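Local coordinates for protein dipeptide Epimerase (Enterococcus faecalis V583, PDB 3JVA) that belongs to the mandelate racemase/muconate lactonizing enzyme family of the enolase superfamily and holds a magnesium ion in its barrel domain, at residues S28-I36 and G44-I52. Residues are numbered along the deposited sequence; the frame is centred on the assembly and turned at random.
Sequences SADSAIVEI and GYGEGGPGI
Glu47 OE2 accepts a short hydrogen bond from Ser31 OG (2.6 Å) on its anti lone pair, the side turned from OE1, and Thr297 OG1 binds the same oxygen. Ser31 reaches it because OG sits between its own backbone N and carbonyl carbon (chi1 58°), while the Glu47 chain runs out extended from a CG anti to the backbone N. Gly300 N holds OE1, so both carboxylate oxygens are satisfied although the residue is buried.

The strands 29-36 and 44-48 pair antiparallel, approaching to 4.6 Å between the axes of these segments. Six backbone bonds join the pairs Ala32–Gly48, Val34–Gly46 and Ile36–Gly44; Ala32 N to Gly48 O, 3.1 Å, is nearly straight at 177°. The Val34 N bond to Gly46 O differs, its donor lying well above the carbonyl plane.

The face bearing Ala32, Val34 and Ile36 meets glycines across the pairing and packs on helices 59-73 and 96-114. On the other face Glu35 lies alongside Tyr45, Glu35 CG 3.5 Å from Tyr45 CE1, with carboxylate and ring planes 33° apart. Past the strand, Pro50 CG rests 3.3 Å from Asp30 O.

The hairpin belongs to the N-terminal capping domain of the enolase fold; the Glu47 carboxylate, held by three hydrogen bonds, ties it to Thr297 and Gly300 of the barrel domain, and three partners on two buried oxygens would probably favour the ionised form.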
loop_
_atom_site.group_PDB
_atom_site.type_symbol
_atom_site.label_atom_id
_atom_site.label_comp_id
_atom_site.label_asym_id
_atom_site.label_seq_id
_atom_site.Cartn_x
_atom_site.Cartn_y
_atom_site.Cartn_z
ATOM N N SER B 28 -34.144 1.742 36.645
ATOM C CA SER B 28 -34.642 0.374 36.636
ATOM C C SER B 28 -34.047 -0.380 35.452
ATOM O O SER B 28 -33.814 0.203 34.394
ATOM C CB SER B 28 -36.172 0.375 36.534
ATOM O OG SER B 28 -36.700 -0.940 36.577
ATOM N N ALA B 29 -33.780 -1.667 35.644
ATOM C CA ALA B 29 -33.245 -2.499 34.575
ATOM C C ALA B 29 -34.449 -3.195 33.960
ATOM O O ALA B 29 -34.981 -4.148 34.527
ATOM C CB ALA B 29 -32.278 -3.522 35.134
ATOM N N ASP B 30 -34.890 -2.699 32.811
ATOM C CA ASP B 30 -36.050 -3.269 32.143
ATOM C C ASP B 30 -35.610 -4.065 30.922
ATOM O O ASP B 30 -35.147 -3.500 29.930
ATOM C CB ASP B 30 -37.022 -2.150 31.757
ATOM C CG ASP B 30 -37.444 -1.305 32.958
ATOM O OD1 ASP B 30 -37.312 -1.791 34.103
ATOM O OD2 ASP B 30 -37.911 -0.164 32.765
ATOM N N SER B 31 -35.756 -5.385 31.002
ATOM C CA SER B 31 -35.340 -6.264 29.918
ATOM C C SER B 31 -36.397 -7.282 29.522
ATOM O O SER B 31 -37.469 -7.365 30.123
ATOM C CB SER B 31 -34.076 -7.018 30.325
ATOM O OG SER B 31 -34.314 -7.769 31.509
ATOM N N ALA B 32 -36.068 -8.063 28.503
ATOM C CA ALA B 32 -36.958 -9.104 28.024
ATOM C C ALA B 32 -36.391 -10.428 28.509
ATOM O O ALA B 32 -35.188 -10.662 28.404
ATOM C CB ALA B 32 -37.015 -9.076 26.494
ATOM N N ILE B 33 -37.243 -11.275 29.077
ATOM C CA ILE B 33 -36.803 -12.584 29.530
ATOM C C ILE B 33 -37.578 -13.626 28.743
ATOM O O ILE B 33 -38.805 -13.571 28.661
ATOM C CB ILE B 33 -37.029 -12.784 31.054
ATOM C CG1 ILE B 33 -36.044 -11.906 31.833
ATOM C CG2 ILE B 33 -36.831 -14.250 31.426
ATOM C CD1 ILE B 33 -36.121 -12.050 33.345
ATOM N N VAL B 34 -36.849 -14.564 28.148
ATOM C CA VAL B 34 -37.457 -15.608 27.339
ATOM C C VAL B 34 -37.309 -16.975 27.977
ATOM O O VAL B 34 -36.326 -17.260 28.667
ATOM C CB VAL B 34 -36.819 -15.666 25.928
ATOM C CG1 VAL B 34 -37.493 -16.752 25.087
ATOM C CG2 VAL B 34 -36.959 -14.321 25.239
ATOM N N GLU B 35 -38.312 -17.812 27.754
ATOM C CA GLU B 35 -38.295 -19.170 28.253
ATOM C C GLU B 35 -38.653 -20.033 27.057
ATOM O O GLU B 35 -39.755 -19.924 26.515
ATOM C CB GLU B 35 -39.328 -19.350 29.370
ATOM C CG GLU B 35 -39.030 -18.530 30.613
ATOM C CD GLU B 35 -40.074 -18.714 31.699
ATOM O OE1 GLU B 35 -40.362 -19.880 32.046
ATOM O OE2 GLU B 35 -40.601 -17.697 32.204
ATOM N N ILE B 36 -37.704 -20.852 26.615
ATOM C CA ILE B 36 -37.951 -21.738 25.490
ATOM C C ILE B 36 -38.282 -23.104 26.063
ATOM O O ILE B 36 -37.493 -23.678 26.814
ATOM C CB ILE B 36 -36.720 -21.847 24.567
ATOM C CG1 ILE B 36 -36.403 -20.470 23.974
ATOM C CG2 ILE B 36 -36.991 -22.850 23.454
ATOM C CD1 ILE B 36 -35.312 -20.484 22.915
ATOM N N GLY B 44 -35.409 -23.514 28.683
ATOM C CA GLY B 44 -34.178 -22.743 28.697
ATOM C C GLY B 44 -34.488 -21.275 28.913
ATOM O O GLY B 44 -35.507 -20.781 28.432
ATOM N N TYR B 45 -33.614 -20.575 29.630
ATOM C CA TYR B 45 -33.824 -19.160 29.910
ATOM C C TYR B 45 -32.854 -18.264 29.159
ATOM O O TYR B 45 -31.673 -18.573 29.042
ATOM C CB TYR B 45 -33.680 -18.898 31.408
ATOM C CG TYR B 45 -34.733 -19.597 32.236
ATOM C CD1 TYR B 45 -35.981 -19.013 32.449
ATOM C CD2 TYR B 45 -34.490 -20.856 32.779
ATOM C CE1 TYR B 45 -36.968 -19.671 33.190
ATOM C CE2 TYR B 45 -35.468 -21.524 33.521
ATOM C CZ TYR B 45 -36.700 -20.925 33.720
ATOM O OH TYR B 45 -37.658 -21.579 34.460
ATOM N N GLY B 46 -33.366 -17.145 28.661
ATOM C CA GLY B 46 -32.527 -16.207 27.942
ATOM C C GLY B 46 -32.953 -14.793 28.279
ATOM O O GLY B 46 -34.030 -14.574 28.830
ATOM N N GLU B 47 -32.097 -13.827 27.977
ATOM C CA GLU B 47 -32.429 -12.438 28.255
ATOM C C GLU B 47 -31.981 -11.541 27.120
ATOM O O GLU B 47 -30.939 -11.764 26.507
ATOM C CB GLU B 47 -31.771 -11.967 29.561
ATOM C CG GLU B 47 -32.049 -10.495 29.884
ATOM C CD GLU B 47 -31.562 -10.078 31.271
ATOM O OE1 GLU B 47 -30.460 -10.506 31.667
ATOM O OE2 GLU B 47 -32.279 -9.308 31.953
ATOM N N GLY B 48 -32.800 -10.536 26.843
ATOM C CA GLY B 48 -32.491 -9.566 25.818
ATOM C C GLY B 48 -32.380 -8.259 26.574
ATOM O O GLY B 48 -33.385 -7.723 27.050
ATOM N N GLY B 49 -31.156 -7.767 26.717
ATOM C CA GLY B 49 -30.931 -6.523 27.429
ATOM C C GLY B 49 -30.812 -5.363 26.462
ATOM O O GLY B 49 -29.841 -5.269 25.708
ATOM N N PRO B 50 -31.795 -4.460 26.455
ATOM C CA PRO B 50 -31.757 -3.312 25.552
ATOM C C PRO B 50 -30.717 -2.292 26.009
ATOM O O PRO B 50 -30.144 -2.416 27.091
ATOM C CB PRO B 50 -33.185 -2.777 25.624
ATOM C CG PRO B 50 -33.568 -3.067 27.048
ATOM C CD PRO B 50 -33.037 -4.471 27.251
ATOM N N GLY B 51 -30.473 -1.297 25.169
ATOM C CA GLY B 51 -29.509 -0.258 25.486
ATOM C C GLY B 51 -29.605 0.714 24.333
ATOM O O GLY B 51 -28.750 0.726 23.447
ATOM N N ILE B 52 -30.655 1.528 24.348
ATOM C CA ILE B 52 -30.902 2.473 23.267
ATOM C C ILE B 52 -29.724 3.394 22.954
ATOM O O ILE B 52 -29.410 3.636 21.788
ATOM C CB ILE B 52 -32.180 3.303 23.555
ATOM C CG1 ILE B 52 -32.585 4.088 22.303
ATOM C CG2 ILE B 52 -31.950 4.239 24.730
ATOM C CD1 ILE B 52 -33.958 4.730 22.405
#